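Phenazine biosynthesis protein, PhzF family (PDB 3EDN) probably catalyses an isomerisation, as in other PhzF-family enzymes of the diaminopimelate epimerase-like fold, though its own substrate is not established. Local coordinates at residues M36-E47 / F64-H75. Numbering follows the deposited sequence.
With SO4 (sulfate ion), chain C; SO4 (sulfate ion), chain E.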
loop_
_atom_site.group_PDB
_atom_site.type_symbol
_atom_site.label_atom_id
_atom_site.label_comp_id
_atom_site.label_asym_id
_atom_site.label_seq_id
_atom_site.Cartn_x
_atom_site.Cartn_y
_atom_site.Cartn_z
HETATM N N MSE A 36 -5.131 0.093 -5.025
HETATM C CA MSE A 36 -6.297 -0.549 -4.435
HETATM C C MSE A 36 -7.467 0.426 -4.289
HETATM O O MSE A 36 -8.610 0.110 -4.621
HETATM C CB MSE A 36 -5.957 -1.161 -3.089
HETATM C CG MSE A 36 -4.940 -2.260 -3.195
HETATM SE SE MSE A 36 -4.554 -3.050 -1.456
HETATM C CE MSE A 36 -2.699 -3.530 -1.730
ATOM N N GLN A 37 -7.173 1.630 -3.809
ATOM C CA GLN A 37 -8.208 2.640 -3.633
ATOM C C GLN A 37 -8.844 3.019 -4.988
ATOM O O GLN A 37 -10.077 3.143 -5.113
ATOM C CB GLN A 37 -7.627 3.861 -2.932
ATOM C CG GLN A 37 -8.645 4.952 -2.730
ATOM C CD GLN A 37 -9.721 4.547 -1.748
ATOM O OE1 GLN A 37 -9.510 4.583 -0.521
ATOM N NE2 GLN A 37 -10.884 4.141 -2.274
ATOM N N ARG A 38 -8.006 3.157 -6.015
ATOM C CA ARG A 38 -8.494 3.484 -7.351
ATOM C C ARG A 38 -9.331 2.356 -7.941
ATOM O O ARG A 38 -10.338 2.603 -8.605
ATOM C CB ARG A 38 -7.335 3.843 -8.282
ATOM C CG ARG A 38 -6.705 5.173 -7.909
ATOM C CD ARG A 38 -5.415 5.428 -8.687
ATOM N NE ARG A 38 -5.611 5.385 -10.133
ATOM C CZ ARG A 38 -4.907 4.612 -10.957
ATOM N NH1 ARG A 38 -3.936 3.834 -10.469
ATOM N NH2 ARG A 38 -5.161 4.633 -12.268
ATOM N N ILE A 39 -8.900 1.119 -7.723
ATOM C CA ILE A 39 -9.680 -0.015 -8.198
ATOM C C ILE A 39 -11.048 -0.020 -7.521
ATOM O O ILE A 39 -12.072 -0.193 -8.177
ATOM C CB ILE A 39 -8.953 -1.341 -7.929
ATOM C CG1 ILE A 39 -7.763 -1.515 -8.876
ATOM C CG2 ILE A 39 -9.914 -2.524 -8.079
ATOM C CD1 ILE A 39 -6.709 -2.514 -8.387
ATOM N N ALA A 40 -11.073 0.191 -6.214
ATOM C CA ALA A 40 -12.351 0.204 -5.510
ATOM C C ALA A 40 -13.259 1.323 -6.033
ATOM O O ALA A 40 -14.471 1.147 -6.117
ATOM C CB ALA A 40 -12.149 0.324 -4.001
ATOM N N GLU A 41 -12.675 2.465 -6.393
ATOM C CA GLU A 41 -13.469 3.568 -6.912
ATOM C C GLU A 41 -14.071 3.198 -8.269
ATOM O O GLU A 41 -15.265 3.429 -8.520
ATOM C CB GLU A 41 -12.612 4.829 -7.025
ATOM C CG GLU A 41 -13.426 6.054 -7.405
ATOM C CD GLU A 41 -13.743 6.140 -8.892
ATOM O OE1 GLU A 41 -12.905 5.720 -9.712
ATOM O OE2 GLU A 41 -14.842 6.640 -9.237
ATOM N N LYS A 42 -13.259 2.606 -9.134
ATOM C CA LYS A 42 -13.706 2.228 -10.479
ATOM C C LYS A 42 -14.715 1.084 -10.455
ATOM O O LYS A 42 -15.661 1.069 -11.243
ATOM C CB LYS A 42 -12.509 1.828 -11.317
ATOM C CG LYS A 42 -11.566 2.974 -11.502
ATOM C CD LYS A 42 -10.400 2.595 -12.358
ATOM C CE LYS A 42 -9.504 3.805 -12.565
ATOM N NZ LYS A 42 -10.162 4.803 -13.430
ATOM N N VAL A 43 -14.494 0.110 -9.570
ATOM C CA VAL A 43 -15.477 -0.949 -9.340
ATOM C C VAL A 43 -16.813 -0.328 -8.908
ATOM O O VAL A 43 -17.872 -0.677 -9.432
ATOM C CB VAL A 43 -14.957 -1.988 -8.289
ATOM C CG1 VAL A 43 -16.073 -2.945 -7.855
ATOM C CG2 VAL A 43 -13.765 -2.777 -8.835
ATOM N N GLY A 44 -16.760 0.614 -7.973
ATOM C CA GLY A 44 -17.953 1.364 -7.591
ATOM C C GLY A 44 -18.957 0.603 -6.746
ATOM O O GLY A 44 -20.079 1.087 -6.536
ATOM N N PHE A 45 -18.586 -0.587 -6.271
ATOM C CA PHE A 45 -19.424 -1.296 -5.305
ATOM C C PHE A 45 -19.258 -0.665 -3.937
ATOM O O PHE A 45 -18.307 0.067 -3.697
ATOM C CB PHE A 45 -19.055 -2.773 -5.169
ATOM C CG PHE A 45 -19.191 -3.576 -6.426
ATOM C CD1 PHE A 45 -19.839 -3.089 -7.558
ATOM C CD2 PHE A 45 -18.660 -4.859 -6.460
ATOM C CE1 PHE A 45 -19.941 -3.882 -8.720
ATOM C CE2 PHE A 45 -18.758 -5.646 -7.598
ATOM C CZ PHE A 45 -19.401 -5.160 -8.728
ATOM N N ASN A 46 -20.157 -0.986 -3.017
ATOM C CA ASN A 46 -20.048 -0.485 -1.657
ATOM C C ASN A 46 -18.689 -0.787 -1.027
ATOM O O ASN A 46 -18.182 -0.003 -0.216
ATOM C CB ASN A 46 -21.193 -1.025 -0.791
ATOM C CG ASN A 46 -21.150 -2.515 -0.664
ATOM O OD1 ASN A 46 -21.742 -3.245 -1.473
ATOM N ND2 ASN A 46 -20.440 -2.988 0.333
ATOM N N GLU A 47 -18.102 -1.930 -1.396
ATOM C CA GLU A 47 -16.797 -2.313 -0.868
ATOM C C GLU A 47 -16.143 -3.326 -1.793
ATOM O O GLU A 47 -16.826 -4.156 -2.411
ATOM C CB GLU A 47 -16.936 -2.886 0.547
ATOM C CG GLU A 47 -15.625 -3.209 1.260
ATOM C CD GLU A 47 -15.130 -4.629 1.019
ATOM O OE1 GLU A 47 -15.864 -5.476 0.451
ATOM O OE2 GLU A 47 -13.963 -4.879 1.396
ATOM N N PHE A 64 -11.782 -1.693 1.006
ATOM C CA PHE A 64 -11.937 -0.307 0.552
ATOM C C PHE A 64 -13.339 -0.025 0.051
ATOM O O PHE A 64 -13.909 -0.831 -0.676
ATOM C CB PHE A 64 -10.987 -0.008 -0.614
ATOM C CG PHE A 64 -9.549 0.074 -0.233
ATOM C CD1 PHE A 64 -8.948 1.312 -0.035
ATOM C CD2 PHE A 64 -8.784 -1.082 -0.094
ATOM C CE1 PHE A 64 -7.605 1.413 0.309
ATOM C CE2 PHE A 64 -7.449 -0.990 0.239
ATOM C CZ PHE A 64 -6.856 0.263 0.445
ATOM N N THR A 65 -13.896 1.114 0.449
ATOM C CA THR A 65 -15.055 1.662 -0.227
ATOM C C THR A 65 -14.531 2.440 -1.443
ATOM O O THR A 65 -13.317 2.567 -1.636
ATOM C CB THR A 65 -15.816 2.609 0.699
ATOM O OG1 THR A 65 -14.999 3.753 0.959
ATOM C CG2 THR A 65 -16.113 1.933 2.008
ATOM N N PRO A 66 -15.428 2.928 -2.308
ATOM C CA PRO A 66 -14.965 3.753 -3.420
ATOM C C PRO A 66 -14.126 4.953 -2.996
ATOM O O PRO A 66 -13.341 5.463 -3.794
ATOM C CB PRO A 66 -16.273 4.203 -4.080
ATOM C CG PRO A 66 -17.196 3.058 -3.814
ATOM C CD PRO A 66 -16.877 2.667 -2.395
ATOM N N GLY A 67 -14.275 5.379 -1.750
ATOM C CA GLY A 67 -13.586 6.598 -1.286
ATOM C C GLY A 67 -12.539 6.476 -0.190
ATOM O O GLY A 67 -11.714 7.376 -0.030
ATOM N N TYR A 68 -12.537 5.383 0.565
ATOM C CA TYR A 68 -11.624 5.269 1.709
ATOM C C TYR A 68 -11.394 3.812 2.129
ATOM O O TYR A 68 -12.140 2.911 1.714
ATOM C CB TYR A 68 -12.130 6.120 2.891
ATOM C CG TYR A 68 -13.468 5.680 3.440
ATOM C CD1 TYR A 68 -13.549 4.684 4.405
ATOM C CD2 TYR A 68 -14.653 6.243 2.979
ATOM C CE1 TYR A 68 -14.764 4.264 4.894
ATOM C CE2 TYR A 68 -15.887 5.823 3.465
ATOM C CZ TYR A 68 -15.932 4.843 4.432
ATOM O OH TYR A 68 -17.131 4.404 4.925
ATOM N N GLU A 69 -10.377 3.592 2.956
ATOM C CA GLU A 69 -10.073 2.260 3.489
ATOM C C GLU A 69 -10.799 2.019 4.802
ATOM O O GLU A 69 -10.833 2.891 5.679
ATOM C CB GLU A 69 -8.561 2.079 3.695
ATOM C CG GLU A 69 -8.196 0.631 4.024
ATOM C CD GLU A 69 -6.703 0.383 4.139
ATOM O OE1 GLU A 69 -5.906 1.344 4.003
ATOM O OE2 GLU A 69 -6.342 -0.790 4.350
HETATM N N MSE A 70 -11.352 0.815 4.948
HETATM C CA MSE A 70 -12.021 0.418 6.193
HETATM C C MSE A 70 -11.139 -0.568 6.937
HETATM O O MSE A 70 -10.498 -1.416 6.317
HETATM C CB MSE A 70 -13.360 -0.287 5.914
HETATM C CG MSE A 70 -14.103 0.179 4.673
HETATM SE SE MSE A 70 -15.871 -0.661 4.598
HETATM C CE MSE A 70 -16.526 0.173 6.188
ATOM N N ASP A 71 -11.135 -0.515 8.261
ATOM C CA ASP A 71 -10.358 -1.496 9.014
ATOM C C ASP A 71 -10.955 -2.907 8.946
ATOM O O ASP A 71 -10.224 -3.902 8.970
ATOM C CB ASP A 71 -10.225 -1.091 10.482
ATOM C CG ASP A 71 -9.178 -0.013 10.712
ATOM O OD1 ASP A 71 -8.524 0.439 9.746
ATOM O OD2 ASP A 71 -9.027 0.392 11.887
ATOM N N LEU A 72 -12.283 -2.980 8.865
ATOM C CA LEU A 72 -13.012 -4.241 8.859
ATOM C C LEU A 72 -14.192 -4.145 7.919
ATOM O O LEU A 72 -14.771 -3.071 7.732
ATOM C CB LEU A 72 -13.595 -4.518 10.244
ATOM C CG LEU A 72 -12.636 -4.792 11.381
ATOM C CD1 LEU A 72 -13.436 -4.946 12.668
ATOM C CD2 LEU A 72 -11.813 -6.044 11.070
ATOM N N CYS A 73 -14.573 -5.279 7.343
ATOM C CA CYS A 73 -15.814 -5.356 6.588
ATOM C C CYS A 73 -16.334 -6.780 6.617
ATOM O O CYS A 73 -15.789 -7.668 5.946
ATOM C CB CYS A 73 -15.629 -4.887 5.146
ATOM S SG CYS A 73 -17.123 -5.079 4.180
ATOM N N GLY A 74 -17.394 -7.009 7.381
ATOM C CA GLY A 74 -17.878 -8.363 7.589
ATOM C C GLY A 74 -18.377 -9.026 6.310
ATOM O O GLY A 74 -17.999 -10.160 6.016
ATOM N N HIS A 75 -19.242 -8.357 5.560
ATOM C CA HIS A 75 -19.772 -8.983 4.351
ATOM C C HIS A 75 -18.677 -9.214 3.301
ATOM O O HIS A 75 -18.721 -10.198 2.557
ATOM C CB HIS A 75 -21.010 -8.260 3.781
ATOM C CG HIS A 75 -20.704 -7.059 2.941
ATOM N ND1 HIS A 75 -20.481 -5.812 3.481
ATOM C CD2 HIS A 75 -20.640 -6.906 1.594
ATOM C CE1 HIS A 75 -20.273 -4.945 2.504
ATOM N NE2 HIS A 75 -20.355 -5.587 1.351
HETATM S S SO4 C . -21.723 -5.793 6.820
HETATM O O1 SO4 C . -20.392 -5.830 6.221
HETATM O O2 SO4 C . -22.688 -6.678 6.187
HETATM O O3 SO4 C . -21.610 -6.028 8.226
HETATM O O4 SO4 C . -22.187 -4.407 6.686
HETATM S S SO4 E . -8.076 7.609 -12.036
HETATM O O1 SO4 E . -7.669 6.474 -12.871
HETATM O O2 SO4 E . -9.413 7.378 -11.492
HETATM O O3 SO4 E . -7.107 7.758 -10.955
HETATM O O4 SO4 E . -8.109 8.797 -12.880
#
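Gln37 joins the helix 33-43 to the turn after strand 59-64 through its amide: NE2 donates to Thr65 O at 3.0 Å, with an N-H...O angle of 141°. CG stands anti to the backbone N (chi1 179°) and the chain bends at chi2, which brings the amide round to Phe64, its plane 86° from the ring and OE1 at the ring edge, 3.4 Å from CD1. Thr65 in turn braces the turn: its OG1 accepts from Gly67 N and Tyr68 N, an ST turn and ST motif, so the carbonyl that receives the bond belongs to a turn held by its own side chain.

Apolar contacts join the same helix to Phe64. Met36, a selenomethionine here, brings CB obliquely to the Phe64 ring, 3.7 Å from CE2, in an off-centre CH-pi contact, while SE makes an oblique Met-aromatic contact. The small methyl of Ala40 lets the helix come close, CB to CB 3.6 Å from Phe64.

Against backbone carbonyls, Pro66 sets CG 3.2 Å from Phe45 O, where Gly44, just after the helix, turns the chain with positive phi. CA-H...O contacts join Glu47 CA to Phe64 O and Thr65 CA to Asn46 O.

Glu47 OE2 is hydrogen-bonded to Ser49 OG, and Glu47 CD lies 3.8 Å from Cys73 SG. His75 N (2.9 Å) and ND1 (2.7 Å) both donate to O1 of one sulfate, probably from the crystallisation liquor. The N-terminus of helix 74-86 and the imidazole thus make a place for an anion, which may correspond to the active-site cleft of PhzF relatives.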